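PDB 1V9N: malate dehydrogenase from Pyrococcus horikoshii, which catalyses the NAD-dependent, reversible oxidation of (S)-malate to oxaloacetate as a homodimer of the LDH2/MDH2 oxidoreductase family. Local coordinates for residues A[290-293]-A[294-297]; A[297-300]-A[301-304]; A[325-328]-A[329-332]. All coordinates share one frame; numbering follows the deposited sequence.

Contact 1: A[290-293]-A[294-297]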
# COMPACT_ATOMS: atom_id res chain seq x y z
N PHE A 290 -10.53 -10.89 15.68
CA PHE A 290 -10.63 -9.47 16.02
C PHE A 290 -12.06 -9.08 16.38
O PHE A 290 -12.31 -8.58 17.48
CB PHE A 290 -10.12 -8.61 14.86
CG PHE A 290 -8.63 -8.64 14.71
CD1 PHE A 290 -7.85 -7.61 15.23
CD2 PHE A 290 -8.01 -9.70 14.07
CE1 PHE A 290 -6.47 -7.64 15.10
CE2 PHE A 290 -6.62 -9.74 13.94
CZ PHE A 290 -5.85 -8.70 14.46
N ILE A 291 -12.99 -9.27 15.45
CA ILE A 291 -14.39 -8.95 15.69
C ILE A 291 -15.25 -10.00 15.00
O ILE A 291 -14.77 -10.72 14.13
CB ILE A 291 -14.77 -7.55 15.15
CG1 ILE A 291 -14.59 -7.50 13.63
CG2 ILE A 291 -13.91 -6.48 15.83
CD1 ILE A 291 -15.19 -6.27 12.99
N PRO A 292 -16.54 -10.10 15.37
CA PRO A 292 -17.37 -11.11 14.70
C PRO A 292 -17.37 -10.87 13.19
O PRO A 292 -17.54 -9.73 12.73
CB PRO A 292 -18.74 -10.90 15.33
CG PRO A 292 -18.39 -10.48 16.74
CD PRO A 292 -17.26 -9.49 16.50
N LEU A 293 -17.17 -11.93 12.42
CA LEU A 293 -17.14 -11.82 10.97
C LEU A 293 -18.43 -11.21 10.42
O LEU A 293 -18.40 -10.37 9.52
CB LEU A 293 -16.89 -13.19 10.33
CG LEU A 293 -16.93 -13.21 8.80
CD1 LEU A 293 -15.92 -12.20 8.25
CD2 LEU A 293 -16.63 -14.60 8.28
N GLU A 294 -19.57 -11.64 10.96
CA GLU A 294 -20.83 -11.10 10.47
C GLU A 294 -20.93 -9.59 10.71
O GLU A 294 -21.53 -8.88 9.92
CB GLU A 294 -22.02 -11.83 11.10
CG GLU A 294 -22.22 -13.26 10.55
CD GLU A 294 -22.36 -13.31 9.03
OE1 GLU A 294 -23.25 -12.62 8.48
OE2 GLU A 294 -21.59 -14.04 8.38
N GLU A 295 -20.33 -9.11 11.80
CA GLU A 295 -20.34 -7.68 12.10
C GLU A 295 -19.43 -6.98 11.09
O GLU A 295 -19.76 -5.92 10.57
CB GLU A 295 -19.81 -7.40 13.51
CG GLU A 295 -20.84 -7.57 14.61
CD GLU A 295 -20.27 -7.27 15.98
OE1 GLU A 295 -19.64 -6.20 16.14
OE2 GLU A 295 -20.45 -8.11 16.89
N PHE A 296 -18.28 -7.59 10.84
CA PHE A 296 -17.33 -7.06 9.87
C PHE A 296 -18.03 -6.90 8.52
O PHE A 296 -17.98 -5.84 7.90
CB PHE A 296 -16.14 -8.02 9.72
CG PHE A 296 -15.11 -7.54 8.73
CD1 PHE A 296 -14.02 -6.78 9.16
CD2 PHE A 296 -15.24 -7.82 7.37
CE1 PHE A 296 -13.07 -6.31 8.24
CE2 PHE A 296 -14.30 -7.36 6.45
CZ PHE A 296 -13.21 -6.60 6.89
N LYS A 297 -18.68 -7.97 8.06
CA LYS A 297 -19.36 -7.95 6.77
C LYS A 297 -20.44 -6.88 6.70
O LYS A 297 -20.56 -6.17 5.70
CB LYS A 297 -19.98 -9.31 6.46
CG LYS A 297 -18.98 -10.43 6.24
CD LYS A 297 -19.71 -11.71 5.88
CE LYS A 297 -18.75 -12.87 5.67
NZ LYS A 297 -19.50 -14.13 5.37

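Contact 2: A[297-300]-A[301-304]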
# COMPACT_ATOMS: atom_id res chain seq x y z
N LYS A 297 -18.68 -7.97 8.06
CA LYS A 297 -19.36 -7.95 6.77
C LYS A 297 -20.44 -6.88 6.70
O LYS A 297 -20.56 -6.17 5.70
CB LYS A 297 -19.98 -9.31 6.46
CG LYS A 297 -18.98 -10.43 6.24
CD LYS A 297 -19.71 -11.71 5.88
CE LYS A 297 -18.75 -12.87 5.67
NZ LYS A 297 -19.50 -14.13 5.37
N GLU A 298 -21.22 -6.76 7.77
CA GLU A 298 -22.26 -5.75 7.81
C GLU A 298 -21.65 -4.36 7.67
O GLU A 298 -22.04 -3.58 6.81
CB GLU A 298 -23.03 -5.83 9.13
CG GLU A 298 -24.29 -4.99 9.16
CD GLU A 298 -25.30 -5.42 8.10
OE1 GLU A 298 -25.70 -6.60 8.10
OE2 GLU A 298 -25.68 -4.56 7.28
N LYS A 299 -20.66 -4.06 8.50
CA LYS A 299 -20.02 -2.75 8.46
C LYS A 299 -19.33 -2.39 7.15
O LYS A 299 -19.48 -1.26 6.66
CB LYS A 299 -19.04 -2.61 9.62
CG LYS A 299 -19.71 -2.58 10.98
CD LYS A 299 -20.75 -1.47 11.06
CE LYS A 299 -21.39 -1.40 12.43
NZ LYS A 299 -22.38 -0.29 12.50
N ILE A 300 -18.58 -3.32 6.57
CA ILE A 300 -17.89 -3.01 5.32
C ILE A 300 -18.88 -2.82 4.17
O ILE A 300 -18.68 -1.95 3.32
CB ILE A 300 -16.85 -4.09 4.94
CG1 ILE A 300 -15.91 -3.53 3.87
CG2 ILE A 300 -17.54 -5.36 4.44
CD1 ILE A 300 -14.73 -4.44 3.51
N SER A 301 -19.94 -3.62 4.14
CA SER A 301 -20.95 -3.51 3.09
C SER A 301 -21.69 -2.19 3.22
O SER A 301 -22.10 -1.60 2.21
CB SER A 301 -21.94 -4.67 3.16
OG SER A 301 -21.36 -5.86 2.66
N GLN A 302 -21.88 -1.73 4.45
CA GLN A 302 -22.56 -0.45 4.68
C GLN A 302 -21.66 0.68 4.18
O GLN A 302 -22.15 1.68 3.63
CB GLN A 302 -22.88 -0.27 6.16
CG GLN A 302 -23.75 -1.37 6.74
CD GLN A 302 -24.43 -0.98 8.05
OE1 GLN A 302 -23.81 -0.39 8.93
NE2 GLN A 302 -25.71 -1.32 8.17
N MSE A 303 -20.36 0.53 4.37
CA MSE A 303 -19.40 1.53 3.91
C MSE A 303 -19.43 1.57 2.38
O MSE A 303 -19.47 2.64 1.78
CB MSE A 303 -17.99 1.20 4.38
CG MSE A 303 -16.91 2.08 3.77
SE MSE A 303 -15.09 1.59 4.31
CE MSE A 303 -14.75 0.20 3.00
N ILE A 304 -19.40 0.40 1.76
CA ILE A 304 -19.41 0.29 0.31
C ILE A 304 -20.69 0.92 -0.26
O ILE A 304 -20.63 1.68 -1.23
CB ILE A 304 -19.32 -1.18 -0.14
CG1 ILE A 304 -17.97 -1.77 0.28
CG2 ILE A 304 -19.51 -1.27 -1.66
CD1 ILE A 304 -17.87 -3.27 0.10

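Contact 3: A[325-328]-A[329-332]. With NDP (NADPH dihydro-nicotinamide-adenine-dinucleotide phosphate), chain B.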
# COMPACT_ATOMS: atom_id res chain seq x y z
N LYS A 325 -16.24 -4.16 -11.12
CA LYS A 325 -16.18 -4.30 -12.58
C LYS A 325 -15.77 -5.73 -12.94
O LYS A 325 -16.39 -6.36 -13.79
CB LYS A 325 -15.16 -3.34 -13.19
CG LYS A 325 -15.57 -1.88 -13.23
CD LYS A 325 -14.45 -1.05 -13.84
CE LYS A 325 -14.80 0.42 -13.92
NZ LYS A 325 -13.66 1.23 -14.46
N GLY A 326 -14.71 -6.21 -12.30
CA GLY A 326 -14.22 -7.55 -12.56
C GLY A 326 -15.24 -8.65 -12.35
O GLY A 326 -15.37 -9.55 -13.18
N PHE A 327 -15.96 -8.60 -11.23
CA PHE A 327 -16.96 -9.61 -10.93
C PHE A 327 -18.11 -9.57 -11.94
O PHE A 327 -18.65 -10.62 -12.30
CB PHE A 327 -17.49 -9.44 -9.51
CG PHE A 327 -16.63 -10.09 -8.46
CD1 PHE A 327 -16.34 -11.45 -8.52
CD2 PHE A 327 -16.11 -9.34 -7.40
CE1 PHE A 327 -15.55 -12.06 -7.55
CE2 PHE A 327 -15.31 -9.95 -6.43
CZ PHE A 327 -15.03 -11.31 -6.50
N LEU A 328 -18.48 -8.37 -12.37
CA LEU A 328 -19.55 -8.20 -13.35
C LEU A 328 -19.07 -8.72 -14.70
O LEU A 328 -19.80 -9.43 -15.41
CB LEU A 328 -19.94 -6.73 -13.47
CG LEU A 328 -21.19 -6.29 -12.70
CD1 LEU A 328 -21.07 -6.68 -11.25
CD2 LEU A 328 -21.37 -4.79 -12.85
N THR A 329 -17.84 -8.37 -15.06
CA THR A 329 -17.26 -8.82 -16.32
C THR A 329 -17.24 -10.35 -16.32
O THR A 329 -17.57 -10.98 -17.33
CB THR A 329 -15.83 -8.30 -16.49
OG1 THR A 329 -15.85 -6.87 -16.55
CG2 THR A 329 -15.21 -8.86 -17.76
N MSE A 330 -16.86 -10.93 -15.19
CA MSE A 330 -16.81 -12.38 -15.07
C MSE A 330 -18.20 -12.97 -15.29
O MSE A 330 -18.39 -13.84 -16.13
CB MSE A 330 -16.30 -12.78 -13.68
CG MSE A 330 -16.46 -14.26 -13.35
SE MSE A 330 -15.71 -14.78 -11.64
CE MSE A 330 -17.02 -15.18 -10.31
N GLU A 331 -19.16 -12.47 -14.51
CA GLU A 331 -20.55 -12.93 -14.59
C GLU A 331 -21.01 -12.99 -16.05
O GLU A 331 -21.62 -13.97 -16.48
CB GLU A 331 -21.44 -11.98 -13.79
CG GLU A 331 -22.87 -12.46 -13.59
CD GLU A 331 -23.71 -11.44 -12.84
OE1 GLU A 331 -23.98 -10.36 -13.41
OE2 GLU A 331 -24.10 -11.73 -11.69
N THR A 332 -20.70 -11.94 -16.80
CA THR A 332 -21.07 -11.86 -18.20
C THR A 332 -20.43 -12.97 -19.03
O THR A 332 -21.11 -13.78 -19.66
CB THR A 332 -20.65 -10.50 -18.80
OG1 THR A 332 -21.41 -9.45 -18.18
CG2 THR A 332 -20.88 -10.48 -20.30
PA NDP B . -6.61 -1.70 -12.91
O1A NDP B . -7.29 -2.47 -13.92
O2A NDP B . -6.28 -0.24 -13.06
O5B NDP B . -7.44 -1.92 -11.51
C5B NDP B . -7.01 -1.31 -10.28
C4B NDP B . -8.02 -1.78 -9.21
O4B NDP B . -9.00 -0.73 -9.16
C3B NDP B . -8.78 -3.05 -9.46
O3B NDP B . -8.92 -3.74 -8.18
C2B NDP B . -10.11 -2.67 -10.00
O2B NDP B . -11.20 -3.59 -9.82
C1B NDP B . -10.28 -1.32 -9.38
N9A NDP B . -11.02 -0.33 -10.21
C8A NDP B . -10.98 -0.12 -11.62
N7A NDP B . -11.77 0.88 -11.97
C5A NDP B . -12.34 1.34 -10.82
C6A NDP B . -13.27 2.39 -10.51
N6A NDP B . -13.76 3.17 -11.48
N1A NDP B . -13.65 2.60 -9.20
C2A NDP B . -13.15 1.81 -8.20
N3A NDP B . -12.27 0.80 -8.39
C4A NDP B . -11.90 0.62 -9.73
O3 NDP B . -5.27 -2.36 -12.43
PN NDP B . -3.84 -2.73 -13.02
O1N NDP B . -2.89 -1.98 -12.20
O2N NDP B . -3.97 -2.35 -14.47
O5D NDP B . -3.80 -4.30 -12.77
C5D NDP B . -3.34 -5.24 -13.78
C4D NDP B . -3.41 -6.72 -13.23
O4D NDP B . -2.14 -7.30 -13.46
C3D NDP B . -3.68 -6.90 -11.72
O3D NDP B . -4.61 -7.98 -11.56
C2D NDP B . -2.32 -7.15 -11.09
O2D NDP B . -2.43 -7.92 -9.91
C1D NDP B . -1.58 -7.85 -12.26
N1N NDP B . -0.11 -7.62 -12.27
C2N NDP B . 0.71 -8.76 -12.06
C3N NDP B . 2.15 -8.55 -12.08
C7N NDP B . 3.04 -9.69 -11.88
O7N NDP B . 4.28 -9.59 -11.89
N7N NDP B . 2.54 -10.94 -11.67
C4N NDP B . 2.63 -7.23 -12.31
C5N NDP B . 1.82 -6.12 -12.51
C6N NDP B . 0.44 -6.31 -12.50
P2B NDP B . -11.75 -4.57 -10.89
O1X NDP B . -13.20 -4.45 -10.70
O2X NDP B . -11.27 -5.96 -10.60
O3X NDP B . -11.32 -4.12 -12.28

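Contact 1: A[290-293]-A[294-297]
Pro292 O accepts the amide N of Phe296 at 2.9 Å, and Lys297 N reaches Leu293 O at 2.8 Å in a nearly straight bond (169°). These bonds open the first turn of helix 293-308. The amide of Glu295 also approaches Pro292 O, but that bond is weak. Pro292 is the N-cap residue, and its side chain lies beside that of Glu295, both pointing the same way. Glu295 OE2 comes closest to Pro292 CG, at 3.1 Å, with CB and CD of the same ring a little farther off. The loop here leads from strand 278-285 into the helix. Glu288, in the same loop, accepts the amide of Leu293 through OE1. Leu293 sets its CG anti to the backbone N (chi1 176°), which carries the branch to the lysine of the next turn. There Lys297 CE packs on Leu293 CG at 3.6 Å, while the extended lysine chain runs on past CD2. On the buried side Ile291 meets Phe296. Its CD1 lies 3.8 Å from Phe296 CB and touches the phenylalanine ring at its edge. Ile258 of the second subunit packs on both Ile291 and Phe296.

Contact 2: A[297-300]-A[301-304]
Ile300 and Ile304 are joined through the backbone: Ile304 N donates to Ile300 O at 2.9 Å. Ser301 N to Lys297 O and Met303 N to Lys299 O are bonds of the same i to i+4 kind. The hydroxyl of Ser301 lies beside its own backbone N (chi1 -75°), which brings OG to 3.2 Å from Lys297 O. This approach is weak, and OG is also hydrogen-bonded to the amide of Lys177. Among the polar side chains, Gln302 lies between two residues of the turn before. Its NE2 is 3.4 Å from Glu298 OE2, with the amide and carboxylate planes 80° apart, and its OE1 is 3.8 Å from Lys299 NZ. Glu298 has a firmer partner in Lys177, a salt bridge through OE1. Replaced by an alanine, Gln302 would lose its amide, which is likely to open a gap beside the Glu298 carboxylate and take the nearby carbonyl oxygen from Lys299 NZ. Apolar contacts come from Ile300. Its CG1 meets the selenomethionine methyl, Met303 CE, at 4.0 Å and Ile304 CD1 at 4.3 Å. Ile300 also packs on Thr176, in the loop between strands 170-174 and 181-185, and on Ile254 in helix 242-258 of the second subunit.

Contact 3: A[325-328]-A[329-332]
Lys325 O is held by two groups of Thr329. The amide N comes at 2.8 Å, nearly in line with the C=O bond, and the hydroxyl OG1 at 2.9 Å from above the carbonyl plane. Thr329 OG1 sits beside its own backbone N (chi1 -63°), and that places it over the preceding turn. It is hydrogen-bonded to the amide of Lys4 as well. The next turns follow the usual helical pattern, such as Glu331 N to Phe327 O at 2.9 Å. On another side of the helix the chains of Phe327 and Met330 run side by side. The selenomethionine methyl, Met330 CE, stands near the ring plane at the edge of Phe327, 4.2 Å from CD1. Arg50 makes a cation-pi contact with that ring. At the start of the segment lies the NADPH. Gly326 N donates to O1X of its 2'-phosphate at 2.8 Å and 167°. Gly326 has no side chain, and the phosphate comes close on that side of the backbone. Lys325 stretches its chain fully, and NZ gives a bond of 3.1 Å to adenine N7A. The same NZ forms a salt bridge with Glu238 of the second subunit, whose OE1 also bonds the cofactor. The N-terminal turn of helix 324-336 thus presents the backbone amide of Gly326 to a phosphate, a common phosphate-binding use of a helix N terminus, in a cofactor pocket built by both subunits.

How the contacts relate
Following the chain, strand 278-285 leads through a loop into helix 293-308, and contact 1 covers the turn where that loop becomes the helix. Contact 2 carries straight on along the same helix. Their centres lie 10 Å apart. After the helix the chain passes on to helix 324-336, where contact 3 begins. Its centre is 21 Å from that of contact 2, and their nearest atoms are about 10 Å apart. None of the three closes a long loop, and none crosses another; contacts 1 and 2 join end to end at Lys297, and contact 3 follows in series. Contacts 1 and 2 each put part of their helix against the second subunit, while contact 3 meets it at the shared cofactor pocket.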